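Local coordinates for DNA ligase (Archaeoglobus fulgidus, PDB 3GDE), which probably seals nicks in double-stranded DNA during replication, recombination and repair, using ATP and passing through a covalent enzyme-AMP intermediate, at residues Ser20-Leu25 with Glu172-Asp177; Leu68-Leu73 with Ser82-Met87; Val267-Arg272 with Asn276-Leu281; Lys387-Ala392 with Val421-Glu426; Ile510-Ser513 with Gly519-Leu522. All coordinates share one frame; numbering follows the deposited sequence.

Contacts 1 and 2 both belong to the all-helical N-terminal region and are buried and apolar, without a hydrogen bond across either; contact 2 joins neighbouring helices, whereas contact 1 closes a long loop of chain around it. Contacts 3 and 4 reach strands of the adenylation domain. Contact 3 is buried and held by two hydrogen bonds beside a predicted ATP-binding arginine, while contact 4 is smaller, partly buried and rests on one tyrosine. Contact 5 is a backbone-bonded hairpin of the C-terminal region, buried on the side of its apolar residues and exposed at its lysine. Its nearest atoms come within about 7 Å of contact 4.

Contact 1: Ser20-Leu25 with Glu172-Asp177; sequences SSTLEL and EGIMRD
No flat group comes between Ile174 and its two partners, Thr22 and Leu25; the meeting is wholly one of branched aliphatic carbons. The flat groups of the second helix lie beside it: the carboxylate of Asp177 sits over one face of the Arg176 guanidinium, displaced toward its rim. NH1 of Arg176 is 2.8 Å from OD1 of Asp177, but the oxygen lies well out of the guanidinium plane, which makes this a pairing of charges with no N-H aimed at the acceptor.

Ile174 does most of the touching. Its CG1 branch lies opposite the carbonyl carbon (chi1 -73°) and continues in an extended line to CD1, which carries the end of the chain across to the first turn of helix 22-34. There CG1 of Ile174 meets the methyl CG2 of Thr22 at 3.9 Å, and CD1 of Ile174 reaches CD1 of Leu25 at 4.0 Å. The isoleucine thus bears on side chains three residues apart on one side of the facing helix. That helix begins with a cap: OG of Ser21 accepts from N of Glu24 at 3.3 Å in a nearly straight bond, tying down the turn that presents Thr22.

Ile174 also touches Thr26 and Ile29 farther along helix 22-34, and Met175 packs on helix 39-49. Backbone hydrogen bonds join Gly173 to Pro456 and Ile174 to Val457, and Thr22 touches Thr458. This part of the helical DNA-binding domain is therefore docked against the loop between strands 446-454 and 461-467 of the OB-fold domain, consistent with the tightly closed conformation of the enzyme.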
# COMPACT_ATOMS: atom_id res chain seq x y z
N SER A 20 -7.45 -17.77 -16.22
CA SER A 20 -6.18 -17.77 -15.52
C SER A 20 -5.07 -17.09 -16.31
O SER A 20 -4.09 -16.63 -15.72
CB SER A 20 -5.78 -19.20 -15.09
OG SER A 20 -5.40 -19.99 -16.20
N SER A 21 -5.22 -17.00 -17.63
CA SER A 21 -4.21 -16.35 -18.45
C SER A 21 -4.20 -14.83 -18.25
O SER A 21 -5.23 -14.17 -18.36
CB SER A 21 -4.41 -16.69 -19.93
OG SER A 21 -3.62 -15.84 -20.75
N THR A 22 -3.01 -14.31 -17.95
CA THR A 22 -2.76 -12.88 -17.74
C THR A 22 -3.05 -12.03 -18.98
O THR A 22 -3.57 -10.91 -18.87
CB THR A 22 -1.28 -12.66 -17.26
OG1 THR A 22 -1.17 -13.06 -15.89
CG2 THR A 22 -0.83 -11.20 -17.42
N LEU A 23 -2.67 -12.55 -20.14
CA LEU A 23 -2.93 -11.90 -21.43
C LEU A 23 -4.42 -11.88 -21.76
O LEU A 23 -4.97 -10.87 -22.18
CB LEU A 23 -2.12 -12.57 -22.55
CG LEU A 23 -0.63 -12.19 -22.60
CD1 LEU A 23 0.11 -13.05 -23.60
CD2 LEU A 23 -0.43 -10.72 -22.95
N GLU A 24 -5.09 -13.00 -21.53
CA GLU A 24 -6.53 -13.10 -21.70
C GLU A 24 -7.30 -12.15 -20.80
O GLU A 24 -8.25 -11.50 -21.25
CB GLU A 24 -7.01 -14.53 -21.48
CG GLU A 24 -6.81 -15.44 -22.66
CD GLU A 24 -7.54 -16.77 -22.49
OE1 GLU A 24 -7.00 -17.81 -22.94
OE2 GLU A 24 -8.64 -16.76 -21.89
N LEU A 25 -6.89 -12.07 -19.53
CA LEU A 25 -7.47 -11.12 -18.58
C LEU A 25 -7.29 -9.68 -19.05
O LEU A 25 -8.25 -8.90 -19.06
CB LEU A 25 -6.86 -11.28 -17.18
CG LEU A 25 -7.32 -12.50 -16.37
CD1 LEU A 25 -6.38 -12.73 -15.19
CD2 LEU A 25 -8.76 -12.36 -15.90
N GLU A 172 -2.32 -4.72 -10.40
CA GLU A 172 -1.92 -3.42 -10.93
C GLU A 172 -1.34 -3.55 -12.33
O GLU A 172 -1.63 -2.73 -13.20
CB GLU A 172 -0.87 -2.81 -10.00
CG GLU A 172 -1.09 -1.36 -9.67
CD GLU A 172 -1.99 -1.16 -8.47
OE1 GLU A 172 -3.16 -1.61 -8.50
OE2 GLU A 172 -1.51 -0.51 -7.49
N GLY A 173 -0.53 -4.59 -12.54
CA GLY A 173 0.13 -4.86 -13.82
C GLY A 173 -0.86 -5.15 -14.95
O GLY A 173 -0.75 -4.59 -16.04
N ILE A 174 -1.82 -6.02 -14.68
CA ILE A 174 -2.86 -6.30 -15.67
C ILE A 174 -3.66 -5.03 -16.00
O ILE A 174 -3.88 -4.72 -17.17
CB ILE A 174 -3.76 -7.46 -15.22
CG1 ILE A 174 -2.98 -8.77 -15.34
CG2 ILE A 174 -5.07 -7.48 -16.02
CD1 ILE A 174 -3.62 -9.94 -14.62
N MET A 175 -4.04 -4.28 -14.97
CA MET A 175 -4.79 -3.03 -15.17
C MET A 175 -4.07 -1.96 -16.00
O MET A 175 -4.69 -1.35 -16.87
CB MET A 175 -5.27 -2.46 -13.84
CG MET A 175 -6.43 -3.24 -13.24
SD MET A 175 -7.83 -3.41 -14.36
CE MET A 175 -8.25 -1.67 -14.62
N ARG A 176 -2.78 -1.74 -15.71
CA ARG A 176 -1.92 -0.85 -16.51
C ARG A 176 -1.95 -1.28 -17.97
O ARG A 176 -2.18 -0.47 -18.86
CB ARG A 176 -0.46 -0.83 -15.97
CG ARG A 176 0.62 -0.48 -17.03
CD ARG A 176 2.06 -0.83 -16.64
NE ARG A 176 2.19 -2.15 -16.00
CZ ARG A 176 2.78 -3.22 -16.53
NH1 ARG A 176 3.34 -3.16 -17.74
NH2 ARG A 176 2.82 -4.36 -15.85
N ASP A 177 -1.76 -2.58 -18.20
CA ASP A 177 -1.69 -3.16 -19.53
C ASP A 177 -3.04 -3.09 -20.26
O ASP A 177 -3.08 -2.89 -21.48
CB ASP A 177 -1.21 -4.61 -19.46
CG ASP A 177 0.27 -4.74 -19.11
OD1 ASP A 177 0.99 -3.73 -19.09
OD2 ASP A 177 0.73 -5.88 -18.87

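Contact 2: Leu68-Leu73 with Ser82-Met87; sequences LLYEAL and SEIESM
Tyr70 and Leu73 pack against Ile84 and Glu85 in a buried helix-helix contact within the N-terminal helical region, between two helices that follow one another in the chain. The axes of their short segments approach to 10.1 Å, with N-to-C directions 117° apart. No hydrogen bond crosses the interface, and the tyrosine ring is its main element.

Glu85 lays its aliphatic part over one face of that ring: CG of Glu85 is 3.7 Å from the centroid of the Tyr70 ring, close enough to the normal for a CH-pi contact. The side chains cross at about a right angle, with the carboxylate plane perpendicular to the ring. Beyond CG the glutamate chain is extended (chi2 165°), which keeps OE2 above the same face, over the CD1-CE1 side, where it forms a salt bridge with NE of Arg81, one turn earlier in the same helix. Ile84 approaches differently, at the ring edge and near its plane, where its CG2 lies 3.6 Å from CD2 of Tyr70. The other branch of Ile84 goes to the next turn of the first helix, CD1 standing 3.9 Å from CB of Leu73. The two branches thus divide the partners between them.

Replacing Tyr70 by an alanine would probably open a gap between the helices, leaving Glu85 CG without the surface it rests on and Ile84 CG2 without its aromatic edge.

Helix 94-108 closes the same core: Leu94 touches Tyr70, Val97 touches Ile84 and Ala98 touches Leu73. Helix 135-149 packs on Leu68, Leu69 and Ala72 of helix 66-77.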
# COMPACT_ATOMS: atom_id res chain seq x y z
N LEU A 68 -19.48 -5.18 10.63
CA LEU A 68 -20.57 -4.38 10.05
C LEU A 68 -21.26 -5.10 8.91
O LEU A 68 -22.48 -5.01 8.78
CB LEU A 68 -20.05 -3.01 9.56
CG LEU A 68 -19.98 -1.88 10.58
CD1 LEU A 68 -19.06 -2.24 11.73
CD2 LEU A 68 -19.53 -0.61 9.91
N LEU A 69 -20.49 -5.83 8.11
CA LEU A 69 -21.05 -6.65 7.03
C LEU A 69 -21.96 -7.76 7.56
O LEU A 69 -23.04 -8.00 7.00
CB LEU A 69 -19.93 -7.24 6.16
CG LEU A 69 -19.56 -6.57 4.83
CD1 LEU A 69 -19.73 -5.05 4.89
CD2 LEU A 69 -18.15 -6.92 4.41
N TYR A 70 -21.51 -8.44 8.62
CA TYR A 70 -22.31 -9.47 9.27
C TYR A 70 -23.69 -8.97 9.72
O TYR A 70 -24.71 -9.59 9.42
CB TYR A 70 -21.56 -10.08 10.46
CG TYR A 70 -20.55 -11.14 10.07
CD1 TYR A 70 -19.21 -11.02 10.43
CD2 TYR A 70 -20.95 -12.27 9.35
CE1 TYR A 70 -18.28 -11.99 10.07
CE2 TYR A 70 -20.03 -13.24 8.99
CZ TYR A 70 -18.70 -13.10 9.36
OH TYR A 70 -17.80 -14.07 9.01
N GLU A 71 -23.72 -7.85 10.44
CA GLU A 71 -24.96 -7.25 10.91
C GLU A 71 -25.91 -6.88 9.76
O GLU A 71 -27.12 -7.10 9.87
CB GLU A 71 -24.68 -6.02 11.77
CG GLU A 71 -23.66 -6.23 12.89
CD GLU A 71 -24.27 -6.79 14.16
OE1 GLU A 71 -24.61 -8.00 14.20
OE2 GLU A 71 -24.38 -6.03 15.15
N ALA A 72 -25.37 -6.31 8.68
CA ALA A 72 -26.18 -5.95 7.51
C ALA A 72 -26.76 -7.19 6.85
O ALA A 72 -27.93 -7.22 6.48
CB ALA A 72 -25.37 -5.14 6.51
N LEU A 73 -25.94 -8.23 6.72
CA LEU A 73 -26.37 -9.50 6.16
C LEU A 73 -27.43 -10.19 7.04
O LEU A 73 -28.35 -10.81 6.52
CB LEU A 73 -25.16 -10.41 5.88
CG LEU A 73 -24.28 -10.01 4.68
CD1 LEU A 73 -22.95 -10.76 4.65
CD2 LEU A 73 -25.01 -10.20 3.36
N SER A 82 -24.25 -15.97 13.88
CA SER A 82 -23.53 -17.24 14.13
C SER A 82 -23.61 -18.20 12.94
O SER A 82 -22.62 -18.84 12.60
CB SER A 82 -24.03 -17.92 15.41
OG SER A 82 -25.40 -18.31 15.29
N GLU A 83 -24.77 -18.26 12.30
CA GLU A 83 -24.93 -19.06 11.07
C GLU A 83 -24.17 -18.47 9.87
O GLU A 83 -23.57 -19.22 9.09
CB GLU A 83 -26.41 -19.27 10.74
CG GLU A 83 -26.65 -20.32 9.64
CD GLU A 83 -28.12 -20.70 9.46
OE1 GLU A 83 -28.94 -20.45 10.37
OE2 GLU A 83 -28.45 -21.25 8.39
N ILE A 84 -24.21 -17.15 9.70
CA ILE A 84 -23.49 -16.49 8.61
C ILE A 84 -21.97 -16.68 8.76
O ILE A 84 -21.26 -16.83 7.76
CB ILE A 84 -23.82 -14.96 8.51
CG1 ILE A 84 -25.34 -14.74 8.45
CG2 ILE A 84 -23.13 -14.34 7.30
CD1 ILE A 84 -25.81 -13.28 8.37
N GLU A 85 -21.49 -16.69 10.00
CA GLU A 85 -20.09 -16.95 10.31
C GLU A 85 -19.69 -18.39 9.96
O GLU A 85 -18.63 -18.61 9.36
CB GLU A 85 -19.77 -16.59 11.76
CG GLU A 85 -19.80 -15.08 11.99
CD GLU A 85 -19.84 -14.66 13.44
OE1 GLU A 85 -20.07 -15.52 14.32
OE2 GLU A 85 -19.63 -13.45 13.71
N SER A 86 -20.53 -19.36 10.28
CA SER A 86 -20.23 -20.74 9.89
C SER A 86 -20.24 -20.89 8.37
O SER A 86 -19.48 -21.68 7.82
CB SER A 86 -21.18 -21.74 10.56
OG SER A 86 -22.33 -21.97 9.76
N MET A 87 -21.10 -20.12 7.70
CA MET A 87 -21.16 -20.09 6.24
C MET A 87 -19.85 -19.57 5.61
O MET A 87 -19.43 -20.08 4.58
CB MET A 87 -22.35 -19.27 5.74
CG MET A 87 -23.73 -19.88 6.01
SD MET A 87 -25.08 -18.79 5.48
CE MET A 87 -25.09 -19.11 3.71

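Contact 3: Val267-Arg272 with Asn276-Leu281; sequences VTIYSR and NVTNAL. With PO4 (phosphate ion), chain B.
The hydroxyl of Thr278 takes the part that a backbone carbonyl would play in a sheet: its OG1 accepts from N of Ile269 at 2.7 Å, with an N-H...O angle of 169°. The other polar atom of Ile269 is used as well, because its O receives N of Val277 at 2.9 Å. Strand and loop are thus tied at one residue by a pair of bonds, one to a side chain and one to backbone, alongside a single beta bridge of Tyr270 with Asn276. Thr278 holds OG1 opposite its own carbonyl carbon (chi1 -48°), and this turns the methyl CG2 to a close 3.1 Å from O of Val267.

Apolar groups fill in beside these bonds. CG2 of Ile269 meets CG2 of Val277 at 3.8 Å, while CD1 of Ile269 meets CD1 of Leu281 at 3.9 Å, the side chains crossing at roughly a right angle in both pairs. Phe320 of helix 313-321 touches both Val277 and Leu281. The Tyr270 ring leans obliquely past CA of Asn276, and its hydroxyl bonds to O of His223.

Farther along the chain, Arg272 reaches a phosphate ion, probably from the crystallisation liquor. NH1 of Arg272 lies 2.7 Å from O4 of the ion, which sits at the edge of the guanidinium, and gives a weak hydrogen bond to O1 at 3.3 Å. Lys420 and Arg414 bind the same ion, and all three residues are predicted to bind ATP. The cluster is consistent with an anion-binding part of the nucleotide pocket in the adenylation domain of ATP-dependent ligases.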
# COMPACT_ATOMS: atom_id res chain seq x y z
N VAL A 267 0.32 22.54 4.14
CA VAL A 267 1.28 21.46 4.02
C VAL A 267 0.51 20.14 3.97
O VAL A 267 -0.46 19.97 4.71
CB VAL A 267 2.25 21.43 5.24
CG1 VAL A 267 3.18 20.22 5.21
CG2 VAL A 267 3.05 22.72 5.34
N THR A 268 0.90 19.25 3.07
CA THR A 268 0.56 17.83 3.19
C THR A 268 1.83 16.99 3.28
O THR A 268 2.84 17.28 2.62
CB THR A 268 -0.30 17.29 2.02
OG1 THR A 268 0.27 17.70 0.77
CG2 THR A 268 -1.76 17.77 2.12
N ILE A 269 1.77 15.96 4.11
CA ILE A 269 2.88 15.02 4.28
C ILE A 269 2.38 13.60 4.00
O ILE A 269 1.38 13.16 4.58
CB ILE A 269 3.50 15.09 5.70
CG1 ILE A 269 3.92 16.53 6.05
CG2 ILE A 269 4.70 14.12 5.84
CD1 ILE A 269 4.35 16.73 7.49
N TYR A 270 3.06 12.93 3.08
CA TYR A 270 2.76 11.54 2.76
C TYR A 270 3.88 10.62 3.22
O TYR A 270 5.06 10.97 3.15
CB TYR A 270 2.54 11.38 1.26
CG TYR A 270 1.34 12.15 0.77
CD1 TYR A 270 0.06 11.63 0.91
CD2 TYR A 270 1.49 13.40 0.17
CE1 TYR A 270 -1.06 12.35 0.47
CE2 TYR A 270 0.39 14.12 -0.27
CZ TYR A 270 -0.88 13.59 -0.12
OH TYR A 270 -1.98 14.29 -0.56
N SER A 271 3.50 9.45 3.71
CA SER A 271 4.47 8.45 4.15
C SER A 271 5.01 7.64 2.95
O SER A 271 4.69 7.92 1.80
CB SER A 271 3.83 7.53 5.18
OG SER A 271 2.78 6.77 4.60
N ARG A 272 5.84 6.64 3.25
CA ARG A 272 6.45 5.76 2.24
C ARG A 272 5.39 5.08 1.38
O ARG A 272 5.57 4.95 0.17
CB ARG A 272 7.40 4.75 2.94
CG ARG A 272 7.77 3.44 2.23
CD ARG A 272 8.70 3.57 1.02
NE ARG A 272 7.89 3.32 -0.16
CZ ARG A 272 7.93 2.23 -0.92
NH1 ARG A 272 8.79 1.24 -0.71
NH2 ARG A 272 7.09 2.16 -1.94
N ASN A 276 -1.63 9.81 4.05
CA ASN A 276 -1.64 11.21 4.49
C ASN A 276 -1.44 11.25 6.01
O ASN A 276 -2.33 10.89 6.79
CB ASN A 276 -2.95 11.89 4.07
CG ASN A 276 -2.90 13.42 4.17
OD1 ASN A 276 -3.46 14.13 3.33
ND2 ASN A 276 -2.24 13.93 5.20
N VAL A 277 -0.25 11.68 6.43
CA VAL A 277 0.12 11.69 7.85
C VAL A 277 0.28 13.13 8.36
O VAL A 277 0.88 13.37 9.41
CB VAL A 277 1.42 10.85 8.12
CG1 VAL A 277 1.20 9.36 7.90
CG2 VAL A 277 2.60 11.35 7.27
N THR A 278 -0.26 14.09 7.61
CA THR A 278 -0.14 15.52 7.92
C THR A 278 -0.65 15.91 9.33
O THR A 278 0.05 16.60 10.06
CB THR A 278 -0.86 16.37 6.86
OG1 THR A 278 -0.46 15.91 5.56
CG2 THR A 278 -0.51 17.85 7.00
N ASN A 279 -1.85 15.45 9.68
CA ASN A 279 -2.46 15.79 10.97
C ASN A 279 -1.75 15.13 12.15
O ASN A 279 -1.87 15.60 13.29
CB ASN A 279 -3.96 15.42 10.98
CG ASN A 279 -4.75 16.20 9.96
OD1 ASN A 279 -4.34 17.27 9.51
ND2 ASN A 279 -5.89 15.66 9.55
N ALA A 280 -1.00 14.07 11.88
CA ALA A 280 -0.21 13.39 12.90
C ALA A 280 1.09 14.14 13.19
O ALA A 280 1.71 13.91 14.23
CB ALA A 280 0.07 11.95 12.48
N LEU A 281 1.48 15.04 12.29
CA LEU A 281 2.76 15.74 12.42
C LEU A 281 2.66 17.27 12.49
O LEU A 281 3.32 17.97 11.71
CB LEU A 281 3.72 15.33 11.28
CG LEU A 281 3.93 13.84 10.95
CD1 LEU A 281 4.93 13.69 9.81
CD2 LEU A 281 4.37 13.01 12.17
P PO4 B . 12.04 0.42 0.54
O1 PO4 B . 11.53 1.77 1.00
O2 PO4 B . 13.25 0.65 -0.31
O3 PO4 B . 12.43 -0.43 1.73
O4 PO4 B . 10.96 -0.27 -0.25

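Contact 4: Lys387-Ala392 with Val421-Glu426; sequences KMYDEA and VKAIME
Apolar contact between Tyr389 and Val421 joins the helix to the end of the strand: CE1 of the tyrosine is 3.9 Å from CG2 of the valine, the two side chains crossing at a slant. Tyr389 has CG anti to the backbone N (chi1 -178°), which throws the ring away from its helix and across to residues 421-423. Its hydroxyl end lies along Ala423, with OH 3.6 Å from CB.

Polar atoms meet the ring without bonding across the interface. O of Val421 stands at the ring edge, in its plane, 3.5 Å from CE1 of Tyr389. OH of Tyr389 and N of Ala423 are 3.3 Å apart, at an angle too poor for a hydrogen bond. With a serine in place of Tyr389 the contacts of the ring with Val421 and of the hydroxyl with Ala423 would probably be lost, opening a gap between helix and strand end.

Lys422 leaves its backbone away from the helix, its side chain making a long, weak ion pair with a bound phosphate and lying about 4 Å from that of the predicted catalytic Lys252.

Val400 of strand 399-403 touches both Tyr389 and Val421, while Met388 packs on strands 247-252 and 371-379.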
# COMPACT_ATOMS: atom_id res chain seq x y z
N LYS A 387 34.29 6.26 5.39
CA LYS A 387 34.34 7.20 6.51
C LYS A 387 32.95 7.73 6.85
O LYS A 387 32.61 7.90 8.03
CB LYS A 387 35.29 8.36 6.20
CG LYS A 387 35.59 9.27 7.39
CD LYS A 387 36.93 9.99 7.23
CE LYS A 387 36.78 11.34 6.53
NZ LYS A 387 36.15 12.36 7.42
N MET A 388 32.15 8.01 5.82
CA MET A 388 30.77 8.47 6.00
C MET A 388 29.91 7.34 6.55
O MET A 388 29.14 7.55 7.49
CB MET A 388 30.19 8.97 4.67
CG MET A 388 29.18 10.07 4.87
SD MET A 388 28.25 10.49 3.40
CE MET A 388 27.76 12.16 3.80
N TYR A 389 30.06 6.16 5.97
CA TYR A 389 29.45 4.92 6.43
C TYR A 389 29.70 4.68 7.92
O TYR A 389 28.76 4.53 8.71
CB TYR A 389 29.98 3.76 5.57
CG TYR A 389 29.44 2.38 5.84
CD1 TYR A 389 28.17 2.00 5.41
CD2 TYR A 389 30.23 1.42 6.48
CE1 TYR A 389 27.69 0.70 5.64
CE2 TYR A 389 29.76 0.13 6.72
CZ TYR A 389 28.50 -0.22 6.30
OH TYR A 389 28.07 -1.50 6.54
N ASP A 390 30.98 4.69 8.32
CA ASP A 390 31.36 4.58 9.72
C ASP A 390 30.70 5.64 10.59
O ASP A 390 30.16 5.32 11.65
CB ASP A 390 32.88 4.63 9.87
CG ASP A 390 33.57 3.37 9.36
OD1 ASP A 390 32.88 2.42 8.91
OD2 ASP A 390 34.81 3.32 9.42
N GLU A 391 30.73 6.90 10.13
CA GLU A 391 30.12 8.01 10.86
C GLU A 391 28.61 7.84 11.02
O GLU A 391 28.07 8.09 12.11
CB GLU A 391 30.44 9.35 10.18
CG GLU A 391 31.81 9.94 10.54
CD GLU A 391 32.03 11.36 10.00
OE1 GLU A 391 33.10 11.61 9.40
OE2 GLU A 391 31.12 12.22 10.18
N ALA A 392 27.94 7.41 9.95
CA ALA A 392 26.50 7.19 9.96
C ALA A 392 26.11 6.13 10.98
O ALA A 392 25.20 6.34 11.79
CB ALA A 392 26.01 6.82 8.56
N VAL A 421 23.58 0.81 1.04
CA VAL A 421 24.53 -0.09 1.67
C VAL A 421 24.46 0.10 3.18
O VAL A 421 24.79 1.17 3.72
CB VAL A 421 25.98 0.06 1.11
CG1 VAL A 421 26.33 1.50 0.91
CG2 VAL A 421 27.00 -0.63 2.03
N LYS A 422 23.98 -0.92 3.86
CA LYS A 422 23.87 -0.87 5.30
C LYS A 422 24.48 -2.09 5.94
O LYS A 422 24.64 -3.12 5.29
CB LYS A 422 22.43 -0.66 5.76
CG LYS A 422 21.37 -1.39 5.00
CD LYS A 422 20.08 -0.60 5.12
CE LYS A 422 18.87 -1.50 5.04
NZ LYS A 422 18.23 -1.78 6.33
N ALA A 423 24.85 -1.94 7.20
CA ALA A 423 25.45 -3.01 7.98
C ALA A 423 24.45 -4.15 8.22
O ALA A 423 24.78 -5.31 8.05
CB ALA A 423 25.99 -2.46 9.29
N ILE A 424 23.23 -3.80 8.61
CA ILE A 424 22.20 -4.80 8.90
C ILE A 424 21.51 -5.35 7.64
O ILE A 424 21.49 -4.70 6.59
CB ILE A 424 21.14 -4.26 9.89
CG1 ILE A 424 20.29 -3.16 9.23
CG2 ILE A 424 21.83 -3.79 11.16
CD1 ILE A 424 19.08 -2.72 10.05
N MET A 425 20.93 -6.53 7.75
CA MET A 425 20.16 -7.06 6.63
C MET A 425 18.71 -6.54 6.55
O MET A 425 18.22 -5.84 7.44
CB MET A 425 20.26 -8.59 6.53
CG MET A 425 20.04 -9.37 7.78
SD MET A 425 20.44 -11.13 7.53
CE MET A 425 19.50 -11.55 6.05
N GLU A 426 18.04 -6.85 5.44
CA GLU A 426 16.68 -6.39 5.21
C GLU A 426 15.70 -7.18 6.04
O GLU A 426 15.95 -8.35 6.34
CB GLU A 426 16.30 -6.53 3.73
CG GLU A 426 17.12 -5.66 2.79
CD GLU A 426 17.05 -4.20 3.15
OE1 GLU A 426 18.07 -3.67 3.62
OE2 GLU A 426 15.97 -3.59 2.99

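Contact 5: Ile510-Ser513 with Gly519-Leu522; sequences IQKS and GYAL
Ile510 packs closely against Tyr520 and Leu522 at the buried end of this hairpin, whereas Lys512, Ser513 and Gly519 form its more open end. In the tight part Gln511 and Ala521 are an antiparallel hydrogen-bonded pair: N of Gln511 to O of Ala521 and N of Ala521 to O of Gln511, 2.9 Å each. CG2 of Ile510 approaches CD1 of the Tyr520 ring obliquely at 3.8 Å, and its CG1 lies 3.8 Å from CD2 of Leu522, those two side chains running alongside and pointing the same way. Ile510 has CG2 anti to its backbone N and CG1 beside it (chi1 -59°), which gives each branch its own partner.

Toward the turn the grip changes. N of Ser513 still bonds to O of Gly519 at 3.1 Å, but it comes from above the carbonyl plane, 61° out of it. Gly519 has a positive phi of 86°, at which a CB would jam against the preceding carbonyl. A water lies 2.6 Å from O of Ser513. The exposed Lys512 keeps its aliphatic chain beside the Tyr520 ring, with CE 3.6 Å from OH of Tyr520. CB of Ser513 rests 3.8 Å from CB of Ala521, whose side chain shares a face with Gln511.

Helix 542-550 covers the side bearing Ile510 and Tyr520: Val545 and Leu548 touch the isoleucine, and the ring of Tyr549 meets that of Tyr520. The chemistry therefore divides by direction, with backbone bonds holding the strands together while one largely apolar face docks the last helix.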
# COMPACT_ATOMS: atom_id res chain seq x y z
N ILE A 510 16.96 -16.57 2.55
CA ILE A 510 15.93 -17.00 1.60
C ILE A 510 16.52 -18.16 0.80
O ILE A 510 17.57 -18.02 0.18
CB ILE A 510 15.48 -15.86 0.64
CG1 ILE A 510 14.94 -14.66 1.41
CG2 ILE A 510 14.42 -16.37 -0.34
CD1 ILE A 510 15.00 -13.34 0.65
N GLN A 511 15.86 -19.32 0.83
CA GLN A 511 16.25 -20.44 -0.03
C GLN A 511 15.27 -20.60 -1.19
O GLN A 511 14.10 -20.22 -1.07
CB GLN A 511 16.31 -21.78 0.72
CG GLN A 511 16.30 -21.75 2.24
CD GLN A 511 15.88 -23.10 2.84
OE1 GLN A 511 16.29 -23.46 3.96
NE2 GLN A 511 15.07 -23.86 2.10
N LYS A 512 15.74 -21.17 -2.30
CA LYS A 512 14.83 -21.69 -3.32
C LYS A 512 14.28 -23.04 -2.84
O LYS A 512 15.02 -23.87 -2.33
CB LYS A 512 15.52 -21.85 -4.67
CG LYS A 512 15.94 -20.54 -5.31
CD LYS A 512 15.96 -20.61 -6.83
CE LYS A 512 14.62 -20.14 -7.40
NZ LYS A 512 14.64 -20.05 -8.89
N SER A 513 12.98 -23.23 -3.01
CA SER A 513 12.28 -24.39 -2.45
C SER A 513 11.01 -24.67 -3.25
O SER A 513 10.32 -23.73 -3.66
CB SER A 513 11.92 -24.14 -0.98
OG SER A 513 11.30 -25.28 -0.39
N GLY A 519 8.17 -20.34 -4.91
CA GLY A 519 9.48 -20.89 -5.27
C GLY A 519 10.57 -20.55 -4.26
O GLY A 519 11.74 -20.77 -4.52
N TYR A 520 10.17 -20.01 -3.11
CA TYR A 520 11.11 -19.53 -2.09
C TYR A 520 10.62 -19.85 -0.69
O TYR A 520 9.42 -19.94 -0.45
CB TYR A 520 11.36 -18.02 -2.22
CG TYR A 520 11.99 -17.63 -3.53
CD1 TYR A 520 13.36 -17.75 -3.73
CD2 TYR A 520 11.21 -17.18 -4.59
CE1 TYR A 520 13.95 -17.41 -4.95
CE2 TYR A 520 11.78 -16.84 -5.82
CZ TYR A 520 13.16 -16.96 -5.98
OH TYR A 520 13.74 -16.63 -7.19
N ALA A 521 11.56 -20.02 0.23
CA ALA A 521 11.24 -20.26 1.63
C ALA A 521 12.17 -19.46 2.53
O ALA A 521 13.38 -19.37 2.27
CB ALA A 521 11.33 -21.74 1.96
N LEU A 522 11.62 -18.86 3.57
CA LEU A 522 12.43 -18.17 4.57
C LEU A 522 13.02 -19.18 5.55
O LEU A 522 12.30 -20.05 6.09
CB LEU A 522 11.62 -17.11 5.31
CG LEU A 522 10.95 -15.98 4.50
CD1 LEU A 522 10.25 -15.03 5.45
CD2 LEU A 522 11.96 -15.23 3.64
O HOH W 1 8.97 -22.57 -1.73